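Local structure of agmatine ureohydrolase (Thermoplasma volcanium GSS1, 3PZL) at residues E215-D218 against R219-R223; K206-I210 against D211-E215. The protein probably hydrolyses agmatine to putrescine and urea, as a member of the arginase family that binds two manganese ions per subunit. All coordinates share one frame; numbering follows the deposited sequence.

Contact 1: residues E215-D218 against R219-R223; sequences EEVD and RKSRR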
ATOM      1  N   GLU B 215       4.002  -3.979  40.621  1.00 60.92           N
ATOM      2  CA  GLU B 215       4.325  -4.131  42.049  1.00 62.40           C
ATOM      3  C   GLU B 215       4.237  -5.587  42.511  1.00 62.26           C
ATOM      4  O   GLU B 215       5.162  -6.087  43.149  1.00 62.24           O
ATOM      5  CB  GLU B 215       3.421  -3.268  42.963  1.00 63.48           C
ATOM      6  CG  GLU B 215       3.200  -1.793  42.558  1.00 67.71           C
ATOM      7  CD  GLU B 215       4.497  -0.955  42.471  1.00 73.42           C
ATOM      8  OE1 GLU B 215       5.618  -1.538  42.574  1.00 73.99           O
ATOM      9  OE2 GLU B 215       4.389   0.294  42.279  1.00 73.74           O
ATOM     10  N   GLU B 216       3.129  -6.255  42.196  1.00 61.78           N
ATOM     11  CA  GLU B 216       2.942  -7.646  42.596  1.00 62.65           C
ATOM     12  C   GLU B 216       4.133  -8.511  42.148  1.00 62.52           C
ATOM     13  O   GLU B 216       4.813  -9.107  42.993  1.00 63.45           O
ATOM     14  CB  GLU B 216       1.609  -8.235  42.088  1.00 62.82           C
ATOM     15  CG  GLU B 216       0.335  -7.542  42.570  1.00 63.95           C
ATOM     16  CD  GLU B 216      -0.917  -8.026  41.827  1.00 68.20           C
ATOM     17  OE1 GLU B 216      -0.789  -8.808  40.847  1.00 68.71           O
ATOM     18  OE2 GLU B 216      -2.043  -7.606  42.204  1.00 70.69           O
ATOM     19  N   VAL B 217       4.410  -8.529  40.840  1.00 61.59           N
ATOM     20  CA  VAL B 217       5.532  -9.292  40.252  1.00 60.80           C
ATOM     21  C   VAL B 217       6.893  -8.956  40.886  1.00 60.54           C
ATOM     22  O   VAL B 217       7.620  -9.835  41.310  1.00 60.25           O
ATOM     23  CB  VAL B 217       5.634  -9.068  38.718  1.00 60.18           C
ATOM     24  CG1 VAL B 217       6.790  -9.817  38.146  1.00 58.26           C
ATOM     25  CG2 VAL B 217       4.347  -9.512  38.032  1.00 60.90           C
ATOM     26  N   ASP B 218       7.237  -7.680  40.941  1.00 60.31           N
ATOM     27  CA  ASP B 218       8.477  -7.275  41.580  1.00 60.96           C
ATOM     28  C   ASP B 218       8.676  -7.843  43.002  1.00 62.72           C
ATOM     29  O   ASP B 218       9.769  -8.279  43.355  1.00 62.72           O
ATOM     30  CB  ASP B 218       8.598  -5.762  41.609  1.00 59.92           C
ATOM     31  CG  ASP B 218      10.042  -5.305  41.648  1.00 59.88           C
ATOM     32  OD1 ASP B 218      10.946  -6.162  41.606  1.00 59.65           O
ATOM     33  OD2 ASP B 218      10.288  -4.089  41.707  1.00 59.77           O
ATOM     34  N   ARG B 219       7.623  -7.845  43.812  1.00 64.11           N
ATOM     35  CA  ARG B 219       7.719  -8.375  45.168  1.00 65.70           C
ATOM     36  C   ARG B 219       7.871  -9.887  45.211  1.00 66.56           C
ATOM     37  O   ARG B 219       8.691 -10.403  45.962  1.00 67.53           O
ATOM     38  CB  ARG B 219       6.516  -7.939  45.999  1.00 66.17           C
ATOM     39  CG  ARG B 219       6.618  -6.496  46.454  1.00 66.28           C
ATOM     40  CD  ARG B 219       5.262  -5.956  46.848  1.00 67.78           C
ATOM     41  NE  ARG B 219       5.326  -4.601  47.430  1.00 71.67           N
ATOM     42  CZ  ARG B 219       5.443  -3.468  46.721  1.00 70.64           C
ATOM     43  NH1 ARG B 219       5.541  -3.529  45.386  1.00 69.46           N
ATOM     44  NH2 ARG B 219       5.469  -2.277  47.344  1.00 65.64           N
ATOM     45  N   LYS B 220       7.088 -10.582  44.391  1.00 66.89           N
ATOM     46  CA  LYS B 220       7.067 -12.043  44.367  1.00 67.64           C
ATOM     47  C   LYS B 220       8.353 -12.697  43.856  1.00 67.24           C
ATOM     48  O   LYS B 220       8.864 -13.617  44.468  1.00 68.22           O
ATOM     49  CB  LYS B 220       5.872 -12.540  43.544  1.00 67.45           C
ATOM     50  CG  LYS B 220       5.713 -14.038  43.604  1.00 70.12           C
ATOM     51  CD  LYS B 220       4.330 -14.483  43.184  1.00 73.65           C
ATOM     52  CE  LYS B 220       4.097 -15.972  43.613  1.00 76.31           C
ATOM     53  NZ  LYS B 220       2.956 -16.521  42.780  1.00 79.80           N
ATOM     54  N   SER B 221       8.859 -12.211  42.731  1.00 66.66           N
ATOM     55  CA  SER B 221       9.933 -12.860  41.979  1.00 66.02           C
ATOM     56  C   SER B 221      11.304 -12.265  42.249  1.00 65.28           C
ATOM     57  O   SER B 221      11.464 -11.055  42.382  1.00 65.03           O
ATOM     58  CB  SER B 221       9.640 -12.692  40.502  1.00 65.84           C
ATOM     59  OG  SER B 221       8.250 -12.866  40.230  1.00 67.65           O
ATOM     60  N   ARG B 222      12.311 -13.115  42.293  1.00 64.60           N
ATOM     61  CA  ARG B 222      13.662 -12.630  42.494  1.00 63.87           C
ATOM     62  C   ARG B 222      14.283 -12.281  41.159  1.00 63.28           C
ATOM     63  O   ARG B 222      14.981 -11.293  41.026  1.00 63.56           O
ATOM     64  CB  ARG B 222      14.502 -13.678  43.216  1.00 64.32           C
ATOM     65  CG  ARG B 222      13.922 -14.088  44.558  1.00 63.97           C
ATOM     66  CD  ARG B 222      14.784 -15.110  45.223  1.00 63.09           C
ATOM     67  NE  ARG B 222      14.200 -15.557  46.482  1.00 62.92           N
ATOM     68  CZ  ARG B 222      14.904 -15.780  47.586  1.00 61.88           C
ATOM     69  NH1 ARG B 222      16.214 -15.563  47.597  1.00 59.65           N
ATOM     70  NH2 ARG B 222      14.288 -16.169  48.689  1.00 62.94           N
ATOM     71  N   ARG B 223      14.034 -13.112  40.164  1.00 63.00           N
ATOM     72  CA  ARG B 223      14.461 -12.827  38.807  1.00 62.25           C
ATOM     73  C   ARG B 223      13.301 -13.018  37.819  1.00 61.22           C
ATOM     74  O   ARG B 223      12.307 -13.701  38.133  1.00 61.63           O
ATOM     75  CB  ARG B 223      15.666 -13.703  38.449  1.00 62.94           C
ATOM     76  CG  ARG B 223      16.951 -13.247  39.139  1.00 63.30           C
ATOM     77  CD  ARG B 223      17.846 -14.418  39.363  1.00 65.24           C
ATOM     78  NE  ARG B 223      18.751 -14.694  38.253  1.00 65.38           N
ATOM     79  CZ  ARG B 223      19.192 -15.914  37.940  1.00 66.22           C
ATOM     80  NH1 ARG B 223      18.780 -16.971  38.640  1.00 65.37           N
ATOM     81  NH2 ARG B 223      20.031 -16.085  36.912  1.00 66.12           N
TER
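Arg-219 leaves the helix with CG anti to its carbonyl carbon (chi1 -77°) and then runs extended as far as NE, a course that carries the guanidinium back over the preceding turn to Glu-215. Glu-215 answers with a chain bent about its CB-CG bond (chi2 -60°), which brings OE1 round to NH1 of Arg-219. NH1 of Arg-219 lies 3.4 Å from OE1 of Glu-215, a salt bridge whose hydrogen bond is weak, with carboxylate and guanidinium planes almost perpendicular. The same NH1 also makes a weak bond to the backbone O of Glu-215, which sits in the guanidinium plane at its edge. That carbonyl oxygen is therefore shared, because it also accepts the regular helical bond from Arg-219 N at 3.1 Å. The carboxylate is shared as well: OE1 of Glu-215 forms a salt bridge with Arg-260, so one carboxylate oxygen faces two arginines, its bond to Arg-219 being the weak one named above.

Two further i to i+4 bonds complete the last turn, from Lys-220 N to Glu-216 O (3.1 Å) and from Ser-221 N to Val-217 O (3.0 Å). Beyond Lys-220 the backbone abandons helical angles. On the buried side, Ser-221 OG stands 4.0 Å from CG1 of Val-217 and is hydrogen-bonded to Asp-139, while Val-217 packs on Val-141 of strand 138-143. The carboxylate of Asp-218 is held from elsewhere: OD1 meets Tyr-263 OH in a hydrogen bond and Lys-264 in a salt bridge; Lys-264 also donates to Ser-221 O. An i to i+4 Glu-Arg pair followed by a helix C-terminus is seen here at the point where helix 202-220 gives way to strand 223-229, an alpha-to-beta connection of the three-layer alpha/beta/alpha arginase fold.

Contact 2: residues K206-I210 against D211-E215; sequences KKNGI and DKYIE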
ATOM      1  N   LYS B 206      -6.345  -0.958  32.438  1.00 58.65           N
ATOM      2  CA  LYS B 206      -6.925   0.324  32.074  1.00 59.70           C
ATOM      3  C   LYS B 206      -7.701   0.872  33.283  1.00 60.32           C
ATOM      4  O   LYS B 206      -7.792   2.084  33.463  1.00 60.44           O
ATOM      5  CB  LYS B 206      -7.779   0.159  30.783  1.00 59.76           C
ATOM      6  CG  LYS B 206      -8.554   1.390  30.255  1.00 62.10           C
ATOM      7  CD  LYS B 206      -7.664   2.596  29.964  1.00 66.16           C
ATOM      8  CE  LYS B 206      -8.476   3.921  30.001  1.00 69.70           C
ATOM      9  NZ  LYS B 206      -7.740   5.023  30.829  1.00 68.16           N
ATOM     10  N   LYS B 207      -8.212  -0.033  34.127  1.00 60.96           N
ATOM     11  CA  LYS B 207      -8.864   0.343  35.386  1.00 61.94           C
ATOM     12  C   LYS B 207      -7.948   0.654  36.615  1.00 61.78           C
ATOM     13  O   LYS B 207      -8.171   1.646  37.322  1.00 62.07           O
ATOM     14  CB  LYS B 207      -9.851  -0.743  35.764  1.00 63.04           C
ATOM     15  CG  LYS B 207     -10.539  -0.534  37.104  1.00 66.42           C
ATOM     16  CD  LYS B 207     -11.532  -1.665  37.370  1.00 70.81           C
ATOM     17  CE  LYS B 207     -12.424  -1.326  38.524  1.00 72.91           C
ATOM     18  NZ  LYS B 207     -13.437  -2.396  38.576  1.00 77.87           N
ATOM     19  N   ASN B 208      -6.937  -0.186  36.867  1.00 61.06           N
ATOM     20  CA  ASN B 208      -6.129  -0.072  38.074  1.00 60.59           C
ATOM     21  C   ASN B 208      -4.739   0.476  37.841  1.00 60.21           C
ATOM     22  O   ASN B 208      -3.930   0.560  38.760  1.00 60.93           O
ATOM     23  CB  ASN B 208      -6.028  -1.427  38.757  1.00 60.96           C
ATOM     24  CG  ASN B 208      -7.385  -1.961  39.203  1.00 62.35           C
ATOM     25  OD1 ASN B 208      -8.275  -1.208  39.593  1.00 62.22           O
ATOM     26  ND2 ASN B 208      -7.543  -3.266  39.141  1.00 62.34           N
ATOM     27  N   GLY B 209      -4.440   0.861  36.612  1.00 59.50           N
ATOM     28  CA  GLY B 209      -3.067   1.220  36.273  1.00 58.09           C
ATOM     29  C   GLY B 209      -2.190  -0.026  36.162  1.00 57.64           C
ATOM     30  O   GLY B 209      -2.487  -1.083  36.757  1.00 57.52           O
ATOM     31  N   ILE B 210      -1.106   0.100  35.399  1.00 56.53           N
ATOM     32  CA  ILE B 210      -0.178  -0.999  35.177  1.00 55.91           C
ATOM     33  C   ILE B 210       0.692  -1.233  36.404  1.00 56.65           C
ATOM     34  O   ILE B 210       0.990  -2.388  36.745  1.00 56.90           O
ATOM     35  CB  ILE B 210       0.679  -0.781  33.880  1.00 55.09           C
ATOM     36  CG1 ILE B 210       1.657  -1.945  33.612  1.00 54.43           C
ATOM     37  CG2 ILE B 210       1.425   0.547  33.930  1.00 54.57           C
ATOM     38  CD1 ILE B 210       1.010  -3.289  33.246  1.00 53.05           C
ATOM     39  N   ASP B 211       1.085  -0.144  37.071  1.00 57.04           N
ATOM     40  CA  ASP B 211       1.940  -0.223  38.268  1.00 57.96           C
ATOM     41  C   ASP B 211       1.509  -1.262  39.308  1.00 58.59           C
ATOM     42  O   ASP B 211       2.339  -2.050  39.767  1.00 59.11           O
ATOM     43  CB  ASP B 211       2.098   1.139  38.927  1.00 57.72           C
ATOM     44  CG  ASP B 211       3.234   1.951  38.319  1.00 59.34           C
ATOM     45  OD1 ASP B 211       4.085   1.384  37.603  1.00 58.17           O
ATOM     46  OD2 ASP B 211       3.295   3.167  38.569  1.00 62.02           O
ATOM     47  N   LYS B 212       0.224  -1.283  39.659  1.00 58.47           N
ATOM     48  CA  LYS B 212      -0.300  -2.297  40.577  1.00 59.16           C
ATOM     49  C   LYS B 212       0.266  -3.667  40.235  1.00 58.95           C
ATOM     50  O   LYS B 212       0.973  -4.247  41.031  1.00 59.60           O
ATOM     51  CB  LYS B 212      -1.833  -2.321  40.528  1.00 59.98           C
ATOM     52  CG  LYS B 212      -2.512  -3.506  41.208  1.00 61.27           C
ATOM     53  CD  LYS B 212      -4.011  -3.287  41.248  1.00 65.23           C
ATOM     54  CE  LYS B 212      -4.699  -4.113  42.356  1.00 68.83           C
ATOM     55  NZ  LYS B 212      -4.923  -5.518  41.910  1.00 70.22           N
ATOM     56  N   TYR B 213      -0.020  -4.149  39.029  1.00 58.36           N
ATOM     57  CA  TYR B 213       0.421  -5.467  38.553  1.00 57.84           C
ATOM     58  C   TYR B 213       1.935  -5.614  38.422  1.00 57.46           C
ATOM     59  O   TYR B 213       2.472  -6.697  38.602  1.00 56.49           O
ATOM     60  CB  TYR B 213      -0.313  -5.805  37.254  1.00 56.89           C
ATOM     61  CG  TYR B 213      -1.810  -5.630  37.443  1.00 56.86           C
ATOM     62  CD1 TYR B 213      -2.571  -6.597  38.122  1.00 55.64           C
ATOM     63  CD2 TYR B 213      -2.458  -4.474  36.985  1.00 54.98           C
ATOM     64  CE1 TYR B 213      -3.905  -6.428  38.313  1.00 55.14           C
ATOM     65  CE2 TYR B 213      -3.790  -4.304  37.169  1.00 54.04           C
ATOM     66  CZ  TYR B 213      -4.501  -5.279  37.840  1.00 56.62           C
ATOM     67  OH  TYR B 213      -5.837  -5.112  38.041  1.00 62.05           O
ATOM     68  N   ILE B 214       2.611  -4.504  38.133  1.00 58.06           N
ATOM     69  CA  ILE B 214       4.086  -4.445  38.204  1.00 58.76           C
ATOM     70  C   ILE B 214       4.620  -4.667  39.643  1.00 60.00           C
ATOM     71  O   ILE B 214       5.568  -5.446  39.840  1.00 59.47           O
ATOM     72  CB  ILE B 214       4.606  -3.117  37.667  1.00 57.83           C
ATOM     73  CG1 ILE B 214       4.203  -2.966  36.198  1.00 58.45           C
ATOM     74  CG2 ILE B 214       6.095  -3.046  37.816  1.00 57.46           C
ATOM     75  CD1 ILE B 214       4.602  -1.648  35.579  1.00 57.44           C
ATOM     76  N   GLU B 215       4.002  -3.979  40.621  1.00 60.92           N
ATOM     77  CA  GLU B 215       4.325  -4.131  42.049  1.00 62.40           C
ATOM     78  C   GLU B 215       4.237  -5.587  42.511  1.00 62.26           C
ATOM     79  O   GLU B 215       5.162  -6.087  43.149  1.00 62.24           O
ATOM     80  CB  GLU B 215       3.421  -3.268  42.963  1.00 63.48           C
ATOM     81  CG  GLU B 215       3.200  -1.793  42.558  1.00 67.71           C
ATOM     82  CD  GLU B 215       4.497  -0.955  42.471  1.00 73.42           C
ATOM     83  OE1 GLU B 215       5.618  -1.538  42.574  1.00 73.99           O
ATOM     84  OE2 GLU B 215       4.389   0.294  42.279  1.00 73.74           O
TER
HETATM   85  O   HOH W   1      -1.388   1.441  39.031  1.00 49.54           O
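The amide of Asn-208 and the ring of Tyr-213 meet with their planes turned 33° apart. ND2 of Asn-208 donates to Tyr-213 OH at 2.7 Å. The hydroxyl lies in the amide plane, and the N-H...O angle is 164°. At the ring edge, near its plane, are the carbonyl oxygens of Gly-209 and Ile-210, the former 3.4 Å from CD2 of Tyr-213. Over one face of the ring, CG of Lys-212 lies 4.1 Å above the plane, over the centre. Lys-212 runs alongside Asn-208, its CD 3.7 Å from CB of the asparagine. A water joins the two backbones here, donating to Asn-208 O and accepting from Lys-212 N.

Ile-210 has CG1 anti to its backbone N, and this branch meets CD1 of Ile-214 at 3.6 Å. Ile-214 N also bonds to Ile-210 O (3.0 Å), the helical bond that links the two isoleucines. The short axes of 206-210 and 211-215 diverge by 40°, with the positive phi of Gly-209 at the bend. Ile-210 and Ile-214 both pack against helix 251-261, to which Asp-211 adds a salt bridge with Arg-256.

Overall arrangement
Along the chain, helix 202-220 follows strand 198-201, an outermost strand of the parallel sheet within this chain, and leads into strand 223-229, three places inward. Contact 2 comes first, at the bend early in the helix; contact 1 follows at its C-terminal end, their centres about 13 Å apart. Neither closes a long loop, and they neither nest nor cross: they run in series and share Glu-215, where 211-215 ends and 215-218 begins. Both lean on helix 251-261 through the shared Glu-215 and its neighbours. Contact 1 adds ties to strand 138-143. Strand 223-229 then ends at Asp-229, a manganese ligand.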